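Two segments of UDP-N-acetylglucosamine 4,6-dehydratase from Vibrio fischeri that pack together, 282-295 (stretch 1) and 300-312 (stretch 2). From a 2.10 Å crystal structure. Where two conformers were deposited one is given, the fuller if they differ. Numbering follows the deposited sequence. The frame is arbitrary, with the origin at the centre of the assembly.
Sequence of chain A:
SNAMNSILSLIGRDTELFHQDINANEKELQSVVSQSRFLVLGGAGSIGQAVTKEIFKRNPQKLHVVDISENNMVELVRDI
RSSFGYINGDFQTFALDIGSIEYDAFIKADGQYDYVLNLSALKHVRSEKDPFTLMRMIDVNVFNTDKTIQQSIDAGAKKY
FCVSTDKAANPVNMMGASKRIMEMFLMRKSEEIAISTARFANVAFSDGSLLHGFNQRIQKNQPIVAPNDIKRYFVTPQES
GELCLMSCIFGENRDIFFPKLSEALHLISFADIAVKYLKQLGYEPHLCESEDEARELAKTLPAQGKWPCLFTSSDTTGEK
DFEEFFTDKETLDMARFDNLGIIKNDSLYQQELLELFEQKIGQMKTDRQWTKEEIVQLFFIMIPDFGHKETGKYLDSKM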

# COMPACT_ATOMS: atom_id res chain seq x y z
N GLY A 282 17.97 18.89 15.53
CA GLY A 282 18.42 20.25 15.83
C GLY A 282 17.30 21.22 16.13
O GLY A 282 17.48 22.43 16.02
N TYR A 283 16.14 20.69 16.52
CA TYR A 283 14.98 21.53 16.85
C TYR A 283 14.61 21.43 18.34
O TYR A 283 14.79 20.39 18.98
N GLU A 284 14.11 22.53 18.90
CA GLU A 284 13.58 22.52 20.26
C GLU A 284 12.06 22.52 20.19
O GLU A 284 11.47 23.31 19.44
N PRO A 285 11.42 21.61 20.93
CA PRO A 285 9.97 21.51 20.91
C PRO A 285 9.30 22.75 21.50
O PRO A 285 9.73 23.24 22.53
N HIS A 286 8.26 23.25 20.83
CA HIS A 286 7.42 24.29 21.40
C HIS A 286 6.09 23.64 21.74
O HIS A 286 5.38 23.20 20.84
N LEU A 287 5.76 23.59 23.02
CA LEU A 287 4.49 23.01 23.45
C LEU A 287 3.34 23.97 23.14
O LEU A 287 3.25 25.06 23.70
N CYS A 288 2.47 23.57 22.22
CA CYS A 288 1.27 24.32 21.91
C CYS A 288 0.12 23.68 22.62
O CYS A 288 0.17 22.50 22.98
N GLU A 289 -0.96 24.44 22.78
CA GLU A 289 -2.13 23.96 23.48
C GLU A 289 -3.35 23.99 22.57
O GLU A 289 -4.48 24.00 23.07
N SER A 290 -3.13 24.03 21.25
CA SER A 290 -4.24 24.07 20.29
C SER A 290 -3.80 23.69 18.86
O SER A 290 -2.69 24.05 18.43
N GLU A 291 -4.65 22.96 18.14
CA GLU A 291 -4.41 22.67 16.71
C GLU A 291 -4.24 23.98 15.95
O GLU A 291 -3.25 24.18 15.23
N ASP A 292 -5.23 24.87 16.10
CA ASP A 292 -5.27 26.12 15.36
C ASP A 292 -4.01 26.94 15.59
O ASP A 292 -3.39 27.45 14.65
N GLU A 293 -3.62 27.03 16.86
CA GLU A 293 -2.38 27.70 17.25
C GLU A 293 -1.20 27.07 16.51
O GLU A 293 -0.51 27.75 15.73
N ALA A 294 -1.02 25.77 16.73
CA ALA A 294 0.04 24.96 16.09
C ALA A 294 0.21 25.21 14.60
O ALA A 294 1.33 25.40 14.12
N ARG A 295 -0.91 25.20 13.86
CA ARG A 295 -0.88 25.37 12.41
C ARG A 295 -0.21 26.70 12.05
O ARG A 295 0.65 26.75 11.17
N THR A 300 6.37 29.78 10.84
CA THR A 300 7.50 30.65 11.19
C THR A 300 8.52 30.05 12.18
O THR A 300 9.69 30.45 12.16
N LEU A 301 8.09 29.08 13.01
CA LEU A 301 8.95 28.58 14.11
C LEU A 301 10.16 27.73 13.69
O LEU A 301 11.23 27.88 14.28
N PRO A 302 10.00 26.84 12.70
CA PRO A 302 11.10 26.04 12.17
C PRO A 302 12.30 26.81 11.64
O PRO A 302 13.42 26.30 11.68
N ALA A 303 12.06 28.02 11.12
CA ALA A 303 13.14 28.96 10.78
C ALA A 303 14.03 29.26 11.99
O ALA A 303 15.26 29.11 11.92
N GLN A 304 13.40 29.66 13.10
CA GLN A 304 14.07 29.93 14.39
C GLN A 304 14.35 28.65 15.21
O GLN A 304 14.37 28.67 16.44
N GLY A 305 14.56 27.52 14.51
CA GLY A 305 14.91 26.23 15.16
C GLY A 305 14.06 25.74 16.32
O GLY A 305 14.57 25.09 17.22
N LYS A 306 12.76 26.06 16.31
CA LYS A 306 11.76 25.48 17.21
C LYS A 306 10.74 24.70 16.34
O LYS A 306 10.54 25.04 15.16
N TRP A 307 10.12 23.65 16.91
CA TRP A 307 9.05 22.90 16.21
C TRP A 307 7.78 22.85 17.06
O TRP A 307 7.84 22.49 18.22
N PRO A 308 6.62 23.22 16.50
CA PRO A 308 5.42 23.19 17.31
C PRO A 308 4.98 21.77 17.59
O PRO A 308 4.92 20.96 16.68
N CYS A 309 4.67 21.50 18.84
CA CYS A 309 4.25 20.19 19.26
C CYS A 309 2.95 20.26 20.01
O CYS A 309 2.66 21.20 20.76
N LEU A 310 2.16 19.22 19.80
CA LEU A 310 0.88 19.10 20.43
C LEU A 310 0.81 17.74 21.07
O LEU A 310 0.53 16.73 20.43
N PHE A 311 1.10 17.72 22.35
CA PHE A 311 1.16 16.48 23.08
C PHE A 311 -0.15 16.25 23.80
O PHE A 311 -0.51 16.96 24.70
N THR A 312 -0.86 15.23 23.35
CA THR A 312 -2.25 15.01 23.70
C THR A 312 -2.36 13.94 24.77
O THR A 312 -1.43 13.21 25.01

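Two parallel strands, one beginning at Glu-284 and the other running from Lys-306 to Thr-312, lie side by side, and backbone groups supply every hydrogen bond between the stretches. Glu-284 N donates to Gly-305 O (3.1 Å) and Trp-307 N to Glu-284 O (2.9 Å); His-286 N then reaches Trp-307 O (2.8 Å), Cys-309 N reaches His-286 O (2.7 Å), and Cys-288 N closes the ladder on Cys-309 O (2.8 Å). Pro-285 and Pro-308 have no amide hydrogen to offer, yet the ladder is unbroken, because the bonds use alternate residues, Glu-284, His-286 and Cys-288 in stretch 1 and Gly-305, Trp-307 and Cys-309 in stretch 2. Four of the five accepting carbonyls, all but Cys-309 O, also receive CA-H...O contacts, the shortest from Lys-306 CA to Glu-284 O (3.1 Å).

Side chains alternate between the two faces of the sheet. On the face of Pro-285, Trp-307, Leu-287 and Cys-309 the contacts are apolar: Pro-285 CB meets Cys-309 SG (3.9 Å; Cys-309 chi1 m), and Leu-287 CD2, on an off-rotamer side chain, reaches Phe-311 CD2 (3.9 Å; Phe-311 chi1 m). Just before the strand, Tyr-283 (m) points toward stretch 2 and receives the edge of Trp-307 (t) on its ring face, with Tyr-283 CZ 3.7 Å from Trp-307 CZ3 and the planes at 61°. Trp-307 NE1 is satisfied elsewhere in the structure. The edge of the tyrosine ring lies against the turn from Pro-302 to Gly-305, Tyr-283 CE1 being 3.5 Å from Pro-302 O. That turn is held by Lys-306 N to Leu-301 O (3.1 Å) and a weak bond from Gly-305 N to Pro-302 O (3.3 Å).

On the face of Glu-284, Lys-306, His-286 and Pro-308, His-286 (t) carries Leu-301 CD1 over its ring, 3.9 Å from His-286 CG, a CH-pi contact. Lys-306 (chi1 m, chi2 t) brings NZ to the ring edge, 3.5 Å from His-286 ND1, a proximity without a hydrogen bond. The end of Glu-284 (m, m) leads away.

Further along, Cys-288 (m) points toward stretch 2, its SG 3.7 Å from Pro-308 CB. Leu-310 (chi1 t) starts sideways, but its CD1 comes within 3.3 Å of Ser-290 C at the helix N-cap. Polar bonds within stretch 1 flank the contact: Glu-293 OE1 accepts from the backbone Glu-289 N (2.8 Å), while Arg-295 forms salt bridges, with weak hydrogen bonds, from NH2 to Glu-291 OE1 (2.9 Å) and from NH1 to Asp-292 OD1 (3.3 Å); Arg-295 NE and NH2 also bond elsewhere in the structure.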

# COMPACT_ATOMS: atom_id res chain seq x y z
CB TYR A 283 13.77 21.14 16.00
CG TYR A 283 13.87 21.44 14.51
CD1 TYR A 283 13.97 22.75 14.03
CD2 TYR A 283 13.78 20.41 13.57
CE1 TYR A 283 14.03 23.02 12.66
CE2 TYR A 283 13.84 20.67 12.20
CZ TYR A 283 13.96 21.98 11.75
OH TYR A 283 13.99 22.22 10.39
CB GLU A 284 14.11 23.70 21.09
CG GLU A 284 15.47 23.45 21.80
CD GLU A 284 15.43 22.36 22.88
OE1 GLU A 284 16.27 21.43 22.82
OE2 GLU A 284 14.58 22.43 23.80
CB PRO A 285 9.69 20.30 21.81
CG PRO A 285 10.94 19.55 21.85
CD PRO A 285 12.03 20.52 21.71
CB HIS A 286 7.20 25.44 20.42
CG HIS A 286 6.44 26.60 21.01
ND1 HIS A 286 7.07 27.68 21.59
CD2 HIS A 286 5.11 26.84 21.11
CE1 HIS A 286 6.17 28.54 22.03
NE2 HIS A 286 4.97 28.06 21.75
CB LEU A 287 4.52 22.67 24.95
CG LEU A 287 4.86 21.21 25.31
CD1 LEU A 287 5.93 21.13 26.40
CD2 LEU A 287 3.59 20.45 25.71
CB CYS A 288 0.97 24.29 20.41
SG CYS A 288 2.34 24.79 19.38
CB GLU A 289 -2.39 24.81 24.72
CG GLU A 289 -2.76 26.26 24.40
CD GLU A 289 -2.85 27.13 25.64
OE1 GLU A 289 -2.99 26.58 26.75
OE2 GLU A 289 -2.78 28.37 25.48
CB SER A 290 -4.88 25.47 20.28
OG SER A 290 -5.85 25.60 19.25
CB GLU A 291 -5.58 21.88 16.08
CG GLU A 291 -5.37 20.36 15.97
CD GLU A 291 -5.82 19.76 14.63
OE1 GLU A 291 -6.16 20.52 13.69
OE2 GLU A 291 -5.82 18.51 14.51
CB ASP A 292 -6.51 26.94 15.76
CG ASP A 292 -7.79 26.44 15.10
OD1 ASP A 292 -7.73 25.47 14.29
OD2 ASP A 292 -8.86 27.02 15.39
CB GLU A 293 -2.22 27.58 18.77
CG GLU A 293 -0.99 28.25 19.35
CD GLU A 293 -0.77 27.91 20.81
OE1 GLU A 293 -1.13 26.79 21.24
OE2 GLU A 293 -0.22 28.77 21.54
CB ALA A 294 -0.24 23.47 16.31
CB ARG A 295 -2.29 25.29 11.81
CG ARG A 295 -2.31 25.10 10.29
CD ARG A 295 -3.75 24.90 9.75
NE ARG A 295 -4.32 23.61 10.15
CZ ARG A 295 -5.24 23.41 11.10
NH1 ARG A 295 -5.75 24.42 11.81
NH2 ARG A 295 -5.67 22.17 11.35
CB THR A 300 7.02 32.00 11.75
OG1 THR A 300 8.13 32.90 11.85
CG2 THR A 300 6.37 31.83 13.12
CB LEU A 301 8.13 27.83 15.18
CG LEU A 301 7.49 28.65 16.32
CD1 LEU A 301 6.69 27.76 17.28
CD2 LEU A 301 8.53 29.43 17.12
CB PRO A 302 10.45 25.27 11.03
CG PRO A 302 9.06 25.12 11.46
CD PRO A 302 8.71 26.39 12.15
CB ALA A 303 12.55 30.28 10.24
CB GLN A 304 13.20 30.89 15.23
CG GLN A 304 13.05 32.30 14.62
CD GLN A 304 11.64 32.87 14.76
OE1 GLN A 304 11.13 33.06 15.87
NE2 GLN A 304 11.01 33.18 13.63
CB LYS A 306 11.04 26.57 18.01
CG LYS A 306 11.77 27.08 19.28
CD LYS A 306 10.93 28.18 19.99
CE LYS A 306 11.06 28.17 21.54
NZ LYS A 306 10.45 26.95 22.23
CB TRP A 307 9.47 21.47 15.82
CG TRP A 307 8.72 21.02 14.58
CD1 TRP A 307 7.47 20.48 14.54
CD2 TRP A 307 9.13 21.18 13.22
NE1 TRP A 307 7.08 20.28 13.25
CE2 TRP A 307 8.08 20.69 12.41
CE3 TRP A 307 10.29 21.66 12.61
CZ2 TRP A 307 8.16 20.66 11.01
CZ3 TRP A 307 10.36 21.63 11.20
CH2 TRP A 307 9.30 21.13 10.42
CB PRO A 308 4.38 23.88 16.44
CG PRO A 308 4.86 23.68 15.08
CD PRO A 308 6.34 23.74 15.16
CB CYS A 309 5.30 19.55 20.16
SG CYS A 309 6.85 19.20 19.35
CB LEU A 310 -0.21 19.28 19.39
CG LEU A 310 -1.56 19.57 20.01
CD1 LEU A 310 -2.27 20.76 19.31
CD2 LEU A 310 -2.40 18.29 19.98
CB PHE A 311 2.37 16.47 23.98
CG PHE A 311 3.68 16.56 23.23
CD1 PHE A 311 3.87 15.92 22.01
CD2 PHE A 311 4.75 17.27 23.75
CE1 PHE A 311 5.09 15.98 21.33
CE2 PHE A 311 5.96 17.34 23.08
CZ PHE A 311 6.13 16.69 21.88
CB THR A 312 -3.04 14.56 22.42
OG1 THR A 312 -4.35 15.14 22.44
CG2 THR A 312 -3.13 13.02 22.29